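Local structure of putative fusidic acid resistance protein (2YB5) at residues Glu117-Gly122 against Ser194-Gln199; Val134-Leu138 against Leu207-Ile211. The protein confers resistance to fusidic acid, probably by binding elongation factor G and helping clear the drug-stalled factor from the ribosome. One frame throughout, in Å; residues are numbered along the deposited sequence.

Contact 1: residues Glu117-Gly122 against Ser194-Gln199; sequences EISYLG and SFKCNQ. With ZN (zinc ion), chain C.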
ATOM      1  N   GLU A 117      -7.224  -3.087  -2.283  1.00 42.81           N
ATOM      2  CA  GLU A 117      -6.742  -1.806  -1.774  1.00 42.35           C
ATOM      3  C   GLU A 117      -5.790  -1.925  -0.604  1.00 39.41           C
ATOM      4  O   GLU A 117      -5.350  -0.898  -0.060  1.00 39.25           O
ATOM      5  CB  GLU A 117      -7.917  -0.933  -1.340  1.00 43.55           C
ATOM      6  CG  GLU A 117      -8.927  -0.650  -2.424  1.00 46.03           C
ATOM      7  CD  GLU A 117      -9.883   0.441  -2.003  1.00 48.74           C
ATOM      8  OE1 GLU A 117     -10.411   0.350  -0.871  1.00 49.50           O
ATOM      9  OE2 GLU A 117     -10.092   1.391  -2.788  1.00 50.69           O
ATOM     10  N   ILE A 118      -5.441  -3.145  -0.217  1.00 37.10           N
ATOM     11  CA  ILE A 118      -4.504  -3.321   0.887  1.00 35.14           C
ATOM     12  C   ILE A 118      -3.353  -4.252   0.545  1.00 34.53           C
ATOM     13  O   ILE A 118      -3.538  -5.303  -0.073  1.00 34.69           O
ATOM     14  CB  ILE A 118      -5.198  -3.777   2.192  1.00 34.52           C
ATOM     15  CG1 ILE A 118      -6.128  -4.959   1.964  1.00 33.42           C
ATOM     16  CG2 ILE A 118      -5.962  -2.621   2.840  1.00 34.22           C
ATOM     17  CD1 ILE A 118      -6.536  -5.620   3.286  1.00 33.18           C
ATOM     18  N   SER A 119      -2.159  -3.810   0.922  1.00 33.84           N
ATOM     19  CA  SER A 119      -0.960  -4.619   0.887  1.00 33.62           C
ATOM     20  C   SER A 119      -0.762  -5.262   2.251  1.00 32.52           C
ATOM     21  O   SER A 119      -0.120  -6.298   2.375  1.00 32.36           O
ATOM     22  CB  SER A 119       0.246  -3.755   0.550  1.00 34.12           C
ATOM     23  OG  SER A 119       0.144  -3.273  -0.779  1.00 35.72           O
ATOM     24  N   TYR A 120      -1.284  -4.622   3.285  1.00 31.48           N
ATOM     25  CA  TYR A 120      -1.303  -5.234   4.601  1.00 30.58           C
ATOM     26  C   TYR A 120      -2.602  -4.915   5.333  1.00 29.80           C
ATOM     27  O   TYR A 120      -3.214  -3.871   5.108  1.00 30.65           O
ATOM     28  CB  TYR A 120      -0.090  -4.780   5.416  1.00 29.96           C
ATOM     29  CG  TYR A 120      -0.142  -3.388   5.972  1.00 28.44           C
ATOM     30  CD1 TYR A 120      -0.739  -3.128   7.197  1.00 27.56           C
ATOM     31  CD2 TYR A 120       0.466  -2.322   5.291  1.00 28.02           C
ATOM     32  CE1 TYR A 120      -0.766  -1.831   7.720  1.00 27.59           C
ATOM     33  CE2 TYR A 120       0.436  -1.050   5.792  1.00 27.30           C
ATOM     34  CZ  TYR A 120      -0.164  -0.807   7.017  1.00 28.35           C
ATOM     35  OH  TYR A 120      -0.172   0.470   7.524  1.00 27.63           O
ATOM     36  N   LEU A 121      -2.997  -5.807   6.222  1.00 28.87           N
ATOM     37  CA  LEU A 121      -4.236  -5.639   6.974  1.00 28.79           C
ATOM     38  C   LEU A 121      -3.944  -5.086   8.361  1.00 29.09           C
ATOM     39  O   LEU A 121      -3.379  -5.792   9.218  1.00 28.39           O
ATOM     40  CB  LEU A 121      -4.972  -6.975   7.085  1.00 28.81           C
ATOM     41  CG  LEU A 121      -6.330  -6.906   7.779  1.00 29.48           C
ATOM     42  CD1 LEU A 121      -7.209  -5.820   7.141  1.00 30.08           C
ATOM     43  CD2 LEU A 121      -6.986  -8.275   7.713  1.00 29.98           C
ATOM     44  N   GLY A 122      -4.342  -3.833   8.583  1.00 29.46           N
ATOM     45  CA  GLY A 122      -4.105  -3.168   9.845  1.00 30.75           C
ATOM     46  C   GLY A 122      -5.415  -2.733  10.452  1.00 32.24           C
ATOM     47  O   GLY A 122      -6.195  -2.033   9.799  1.00 33.41           O
ATOM     48  N   SER A 194      -4.745   2.443   8.990  1.00 34.62           N
ATOM     49  CA  SER A 194      -3.949   1.618   8.092  1.00 34.10           C
ATOM     50  C   SER A 194      -4.541   1.540   6.687  1.00 35.23           C
ATOM     51  O   SER A 194      -3.817   1.278   5.726  1.00 35.07           O
ATOM     52  CB  SER A 194      -3.783   0.217   8.678  1.00 33.67           C
ATOM     53  OG  SER A 194      -3.117   0.288   9.931  1.00 33.84           O
ATOM     54  N   PHE A 195      -5.842   1.788   6.553  1.00 36.77           N
ATOM     55  CA  PHE A 195      -6.470   1.789   5.232  1.00 38.33           C
ATOM     56  C   PHE A 195      -6.040   2.992   4.412  1.00 39.25           C
ATOM     57  O   PHE A 195      -5.761   2.862   3.219  1.00 39.98           O
ATOM     58  CB  PHE A 195      -7.988   1.640   5.363  1.00 39.81           C
ATOM     59  CG  PHE A 195      -8.369   0.354   6.037  1.00 40.78           C
ATOM     60  CD1 PHE A 195      -8.464  -0.814   5.304  1.00 41.25           C
ATOM     61  CD2 PHE A 195      -8.519   0.293   7.421  1.00 42.03           C
ATOM     62  CE1 PHE A 195      -8.766  -2.023   5.924  1.00 41.04           C
ATOM     63  CE2 PHE A 195      -8.811  -0.912   8.050  1.00 42.78           C
ATOM     64  CZ  PHE A 195      -8.936  -2.072   7.297  1.00 42.02           C
ATOM     65  N   LYS A 196      -5.925   4.150   5.053  1.00 39.54           N
ATOM     66  CA  LYS A 196      -5.337   5.323   4.404  1.00 40.17           C
ATOM     67  C   LYS A 196      -3.867   5.076   4.051  1.00 38.45           C
ATOM     68  O   LYS A 196      -3.435   5.382   2.936  1.00 39.21           O
ATOM     69  CB  LYS A 196      -5.456   6.547   5.299  1.00 41.37           C
ATOM     70  CG  LYS A 196      -4.989   7.850   4.645  1.00 44.40           C
ATOM     71  CD  LYS A 196      -4.635   8.915   5.678  1.00 46.31           C
ATOM     72  CE  LYS A 196      -4.187  10.209   4.985  1.00 48.58           C
ATOM     73  NZ  LYS A 196      -3.651  11.224   5.936  1.00 49.13           N
ATOM     74  N   CYS A 197      -3.110   4.538   5.006  1.00 36.55           N
ATOM     75  CA  CYS A 197      -1.720   4.088   4.780  1.00 35.36           C
ATOM     76  C   CYS A 197      -1.568   3.219   3.520  1.00 35.50           C
ATOM     77  O   CYS A 197      -0.674   3.445   2.701  1.00 35.10           O
ATOM     78  CB  CYS A 197      -1.226   3.264   5.981  1.00 34.23           C
ATOM     79  SG  CYS A 197       0.548   2.942   5.998  1.00 31.19           S
ATOM     80  N   ASN A 198      -2.446   2.232   3.391  1.00 35.16           N
ATOM     81  CA  ASN A 198      -2.406   1.301   2.260  1.00 36.23           C
ATOM     82  C   ASN A 198      -2.703   1.941   0.903  1.00 38.55           C
ATOM     83  O   ASN A 198      -2.281   1.420  -0.123  1.00 38.04           O
ATOM     84  CB  ASN A 198      -3.335   0.118   2.504  1.00 35.22           C
ATOM     85  CG  ASN A 198      -2.671  -0.972   3.314  1.00 34.48           C
ATOM     86  OD1 ASN A 198      -1.940  -1.795   2.763  1.00 32.31           O
ATOM     87  ND2 ASN A 198      -2.914  -0.983   4.635  1.00 31.73           N
ATOM     88  N   GLN A 199      -3.411   3.076   0.914  1.00 41.07           N
ATOM     89  CA  GLN A 199      -3.594   3.903  -0.291  1.00 43.63           C
ATOM     90  C   GLN A 199      -2.303   4.621  -0.682  1.00 43.97           C
ATOM     91  O   GLN A 199      -2.105   4.939  -1.851  1.00 46.18           O
ATOM     92  CB  GLN A 199      -4.712   4.946  -0.095  1.00 45.22           C
ATOM     93  CG  GLN A 199      -6.113   4.367   0.119  1.00 47.70           C
ATOM     94  CD  GLN A 199      -6.649   3.659  -1.105  1.00 51.77           C
ATOM     95  OE1 GLN A 199      -6.076   2.672  -1.566  1.00 53.86           O
ATOM     96  NE2 GLN A 199      -7.761   4.160  -1.649  1.00 56.34           N
TER
HETATM   97 ZN    ZN C1213       1.256   5.224   6.431  1.00 30.93          ZN
HETATM   98  O   HOH W   1      -6.797   0.866   1.772  1.00 39.24           O
HETATM   99  O   HOH W   2      -0.363  -0.578  -0.846  1.00 32.72           O
HETATM  100  O   HOH W   3      -0.914   1.665  10.116  1.00 34.40           O
HETATM  101  O   HOH W   4      -6.316   0.733  10.862  1.00 41.63           O
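With chi1 at 76°, Tyr120 sets its CG between its own backbone N and carbonyl carbon, which lays the ring across the amide of Asn198; that amide, turned about its CB-CG bond to a chi2 of -83°, turns OD1 to the backbone N-H groups of Ser119 and Tyr120, while the ring covers ND2. ND2 sits over the centre of one face, with ring and amide planes 50° apart. Asn198 OD1 takes the two N-H groups from the same face of its plane: Ser119 N at 2.7 Å, well above that plane, and Tyr120 N at 2.9 Å by the straighter bond. Asn198 ND2 donates to Ser194 O at 2.7 Å, one turn back in the helix, and only weakly to Tyr120 O. The side chain is thus gripped at both ends, and its rotation should be fixed.

The next residue back, Cys197, ligates zinc through SG and completes the four-cysteine site with Cys158, Cys161 and Cys191, in keeping with the final helix-borne ligand of a treble-clef finger. On the other flank, Phe195 CD1 meets Ile118 CG2 at 3.9 Å and its CZ rests against Leu121 CD1. Waters bridge Glu117 O to Phe195 O and Ser119 OG to Asn198 O, while a third joins Tyr120 OH to Ser194 OG, which also bonds Lys131.

Contact 2: residues Val134-Leu138 against Leu207-Ile211; sequences VYKNL and LYEFI
Tyr208 OH donates a hydrogen bond to Lys136 O, 2.8 Å away, tying the side chain of helix 204-214 to the strand just where 130-136 runs out into a loop. The hydroxyl comes in 21° off the carbonyl plane, and Lys136 O itself lies at the edge of the Tyr208 ring, near the plane of that ring. Along the same edge Tyr208 CE1 meets Tyr135 CD1 at 4.0 Å, so the two tyrosines touch through ring carbons without stacking. Past the end of the strand, Leu138 carries on beside the ring and sets CG 3.9 Å from Tyr208 CE2, so that the ring is held between the leucine and Tyr135.

Tyr135 points from the strand at the helix. Its CG lies between the backbone N and the carbonyl carbon (chi1 60°), which sends the ring out toward two aliphatic residues one turn apart in the helix. Leu207 CD2 packs obliquely on the base of the side chain, 3.9 Å from Tyr135 CB. Farther out, Ile211 comes from the opposite direction: its CD1 lies 4.0 Å from Tyr135 CE2, and its CG2 is close to the phenol oxygen. That oxygen is not left among hydrocarbon, since it hydrogen-bonds to Glu143 on the neighbouring strand 142-149, whose carboxylate also takes Asn137 ND2.

The strand and helix axes pass 11.2 Å apart at an angle of 120°, a spacing filled by these side chains; it is the packing of a C-terminal helix against an antiparallel sheet, here within the treble-clef zinc-finger domain.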
ATOM      1  N   VAL A 134      -1.300  -7.612   9.824  1.00 28.23           N
ATOM      2  CA  VAL A 134      -1.083  -8.907   9.192  1.00 29.08           C
ATOM      3  C   VAL A 134      -0.688  -8.678   7.729  1.00 29.32           C
ATOM      4  O   VAL A 134      -1.213  -7.780   7.064  1.00 28.75           O
ATOM      5  CB  VAL A 134      -2.343  -9.815   9.298  1.00 29.04           C
ATOM      6  CG1 VAL A 134      -2.206 -11.087   8.459  1.00 29.11           C
ATOM      7  CG2 VAL A 134      -2.618 -10.172  10.777  1.00 29.09           C
ATOM      8  N   TYR A 135       0.255  -9.491   7.263  1.00 30.58           N
ATOM      9  CA  TYR A 135       0.814  -9.404   5.921  1.00 31.86           C
ATOM     10  C   TYR A 135       1.429 -10.744   5.504  1.00 33.13           C
ATOM     11  O   TYR A 135       1.581 -11.667   6.323  1.00 31.96           O
ATOM     12  CB  TYR A 135       1.880  -8.294   5.860  1.00 32.08           C
ATOM     13  CG  TYR A 135       3.035  -8.526   6.818  1.00 33.30           C
ATOM     14  CD1 TYR A 135       4.143  -9.262   6.421  1.00 35.63           C
ATOM     15  CD2 TYR A 135       3.007  -8.035   8.124  1.00 32.05           C
ATOM     16  CE1 TYR A 135       5.199  -9.492   7.290  1.00 36.41           C
ATOM     17  CE2 TYR A 135       4.041  -8.278   9.003  1.00 32.49           C
ATOM     18  CZ  TYR A 135       5.140  -9.005   8.572  1.00 34.40           C
ATOM     19  OH  TYR A 135       6.186  -9.263   9.403  1.00 36.36           O
ATOM     20  N   LYS A 136       1.763 -10.837   4.222  1.00 34.96           N
ATOM     21  CA  LYS A 136       2.514 -11.968   3.674  1.00 37.31           C
ATOM     22  C   LYS A 136       3.989 -11.598   3.604  1.00 38.57           C
ATOM     23  O   LYS A 136       4.328 -10.501   3.163  1.00 37.76           O
ATOM     24  CB  LYS A 136       2.027 -12.298   2.270  1.00 38.34           C
ATOM     25  CG  LYS A 136       0.633 -12.886   2.199  1.00 39.62           C
ATOM     26  CD  LYS A 136       0.581 -14.319   2.695  1.00 42.87           C
ATOM     27  CE  LYS A 136      -0.702 -15.018   2.260  1.00 43.09           C
ATOM     28  NZ  LYS A 136      -0.612 -15.552   0.863  1.00 45.11           N
ATOM     29  N   ASN A 137       4.862 -12.514   4.019  1.00 40.68           N
ATOM     30  CA  ASN A 137       6.306 -12.281   3.952  1.00 43.14           C
ATOM     31  C   ASN A 137       6.893 -12.654   2.582  1.00 45.57           C
ATOM     32  O   ASN A 137       6.171 -13.062   1.675  1.00 45.52           O
ATOM     33  CB  ASN A 137       7.044 -13.010   5.094  1.00 43.86           C
ATOM     34  CG  ASN A 137       6.925 -14.514   5.011  1.00 45.15           C
ATOM     35  OD1 ASN A 137       6.677 -15.065   3.946  1.00 46.98           O
ATOM     36  ND2 ASN A 137       7.112 -15.190   6.142  1.00 45.10           N
ATOM     37  N   LEU A 138       8.207 -12.489   2.443  1.00 48.28           N
ATOM     38  CA  LEU A 138       8.922 -12.846   1.214  1.00 50.81           C
ATOM     39  C   LEU A 138       8.709 -14.284   0.742  1.00 52.34           C
ATOM     40  O   LEU A 138       8.838 -14.552  -0.450  1.00 53.77           O
ATOM     41  CB  LEU A 138      10.423 -12.547   1.376  1.00 52.72           C
ATOM     42  CG  LEU A 138      10.835 -11.127   0.976  1.00 53.60           C
ATOM     43  CD1 LEU A 138      11.838 -10.485   1.960  1.00 56.14           C
ATOM     44  CD2 LEU A 138      11.406 -11.113  -0.440  1.00 57.33           C
ATOM     45  N   LEU A 207       7.259  -1.810   4.537  1.00 33.44           N
ATOM     46  CA  LEU A 207       6.677  -2.495   5.687  1.00 32.60           C
ATOM     47  C   LEU A 207       7.644  -3.517   6.271  1.00 33.42           C
ATOM     48  O   LEU A 207       7.748  -3.647   7.499  1.00 33.11           O
ATOM     49  CB  LEU A 207       5.372  -3.194   5.301  1.00 32.04           C
ATOM     50  CG  LEU A 207       4.672  -3.949   6.430  1.00 31.69           C
ATOM     51  CD1 LEU A 207       4.244  -2.981   7.540  1.00 31.51           C
ATOM     52  CD2 LEU A 207       3.475  -4.730   5.866  1.00 31.72           C
ATOM     53  N   TYR A 208       8.332  -4.258   5.403  1.00 34.30           N
ATOM     54  CA  TYR A 208       9.312  -5.239   5.872  1.00 36.35           C
ATOM     55  C   TYR A 208      10.441  -4.571   6.662  1.00 38.19           C
ATOM     56  O   TYR A 208      10.903  -5.123   7.653  1.00 39.26           O
ATOM     57  CB  TYR A 208       9.925  -6.022   4.709  1.00 37.35           C
ATOM     58  CG  TYR A 208       8.983  -6.915   3.943  1.00 35.90           C
ATOM     59  CD1 TYR A 208       7.772  -7.351   4.485  1.00 34.48           C
ATOM     60  CD2 TYR A 208       9.323  -7.352   2.665  1.00 36.64           C
ATOM     61  CE1 TYR A 208       6.932  -8.197   3.764  1.00 33.68           C
ATOM     62  CE2 TYR A 208       8.492  -8.181   1.940  1.00 35.37           C
ATOM     63  CZ  TYR A 208       7.300  -8.598   2.489  1.00 34.28           C
ATOM     64  OH  TYR A 208       6.483  -9.421   1.756  1.00 34.30           O
ATOM     65  N   GLU A 209      10.858  -3.379   6.234  1.00 39.49           N
ATOM     66  CA  GLU A 209      11.956  -2.662   6.893  1.00 41.27           C
ATOM     67  C   GLU A 209      11.509  -2.060   8.222  1.00 40.63           C
ATOM     68  O   GLU A 209      12.282  -2.029   9.183  1.00 41.45           O
ATOM     69  CB  GLU A 209      12.523  -1.570   5.992  1.00 42.36           C
ATOM     70  CG  GLU A 209      13.233  -2.085   4.766  1.00 45.65           C
ATOM     71  CD  GLU A 209      13.645  -0.972   3.822  1.00 51.01           C
ATOM     72  OE1 GLU A 209      14.099   0.104   4.302  1.00 54.02           O
ATOM     73  OE2 GLU A 209      13.537  -1.179   2.589  1.00 55.64           O
ATOM     74  N   PHE A 210      10.268  -1.579   8.275  1.00 39.08           N
ATOM     75  CA  PHE A 210       9.680  -1.151   9.528  1.00 38.47           C
ATOM     76  C   PHE A 210       9.628  -2.329  10.510  1.00 39.26           C
ATOM     77  O   PHE A 210      10.046  -2.197  11.661  1.00 39.89           O
ATOM     78  CB  PHE A 210       8.284  -0.585   9.286  1.00 37.32           C
ATOM     79  CG  PHE A 210       7.546  -0.237  10.538  1.00 37.34           C
ATOM     80  CD1 PHE A 210       7.906   0.873  11.283  1.00 40.15           C
ATOM     81  CD2 PHE A 210       6.479  -1.008  10.968  1.00 39.18           C
ATOM     82  CE1 PHE A 210       7.222   1.196  12.447  1.00 40.60           C
ATOM     83  CE2 PHE A 210       5.793  -0.685  12.137  1.00 39.11           C
ATOM     84  CZ  PHE A 210       6.176   0.418  12.872  1.00 38.90           C
ATOM     85  N   ILE A 211       9.144  -3.482  10.053  1.00 39.15           N
ATOM     86  CA  ILE A 211       8.987  -4.647  10.936  1.00 39.92           C
ATOM     87  C   ILE A 211      10.339  -5.067  11.502  1.00 41.83           C
ATOM     88  O   ILE A 211      10.476  -5.218  12.713  1.00 42.45           O
ATOM     89  CB  ILE A 211       8.329  -5.843  10.221  1.00 39.41           C
ATOM     90  CG1 ILE A 211       6.883  -5.531   9.840  1.00 38.12           C
ATOM     91  CG2 ILE A 211       8.335  -7.103  11.110  1.00 40.99           C
ATOM     92  CD1 ILE A 211       5.952  -5.398  10.989  1.00 38.75           C
TER

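How the contacts relate
The centres of contacts 1 and 2 lie about 12 Å apart, and both sit in the treble-clef zinc-finger domain. Along the chain the order is 117-122, 134-138, 194-199, 207-211. Strands 121-125 and 130-136 are antiparallel neighbours in the five-stranded sheet; the start of the first, with the loop leading into it, and the end of the second meet two successive helices. The contacts also touch directly: Leu121 N lies 2.8 Å from Val134 O, a probable hydrogen bond, and Tyr120 CB packs 3.6 Å from Leu207 CD2. The zinc-ligand helix thus meets the edge strand 121-125 and its preceding loop, while the C-terminal helix lies across the sheet and also reaches strands 142-149 and 186-191.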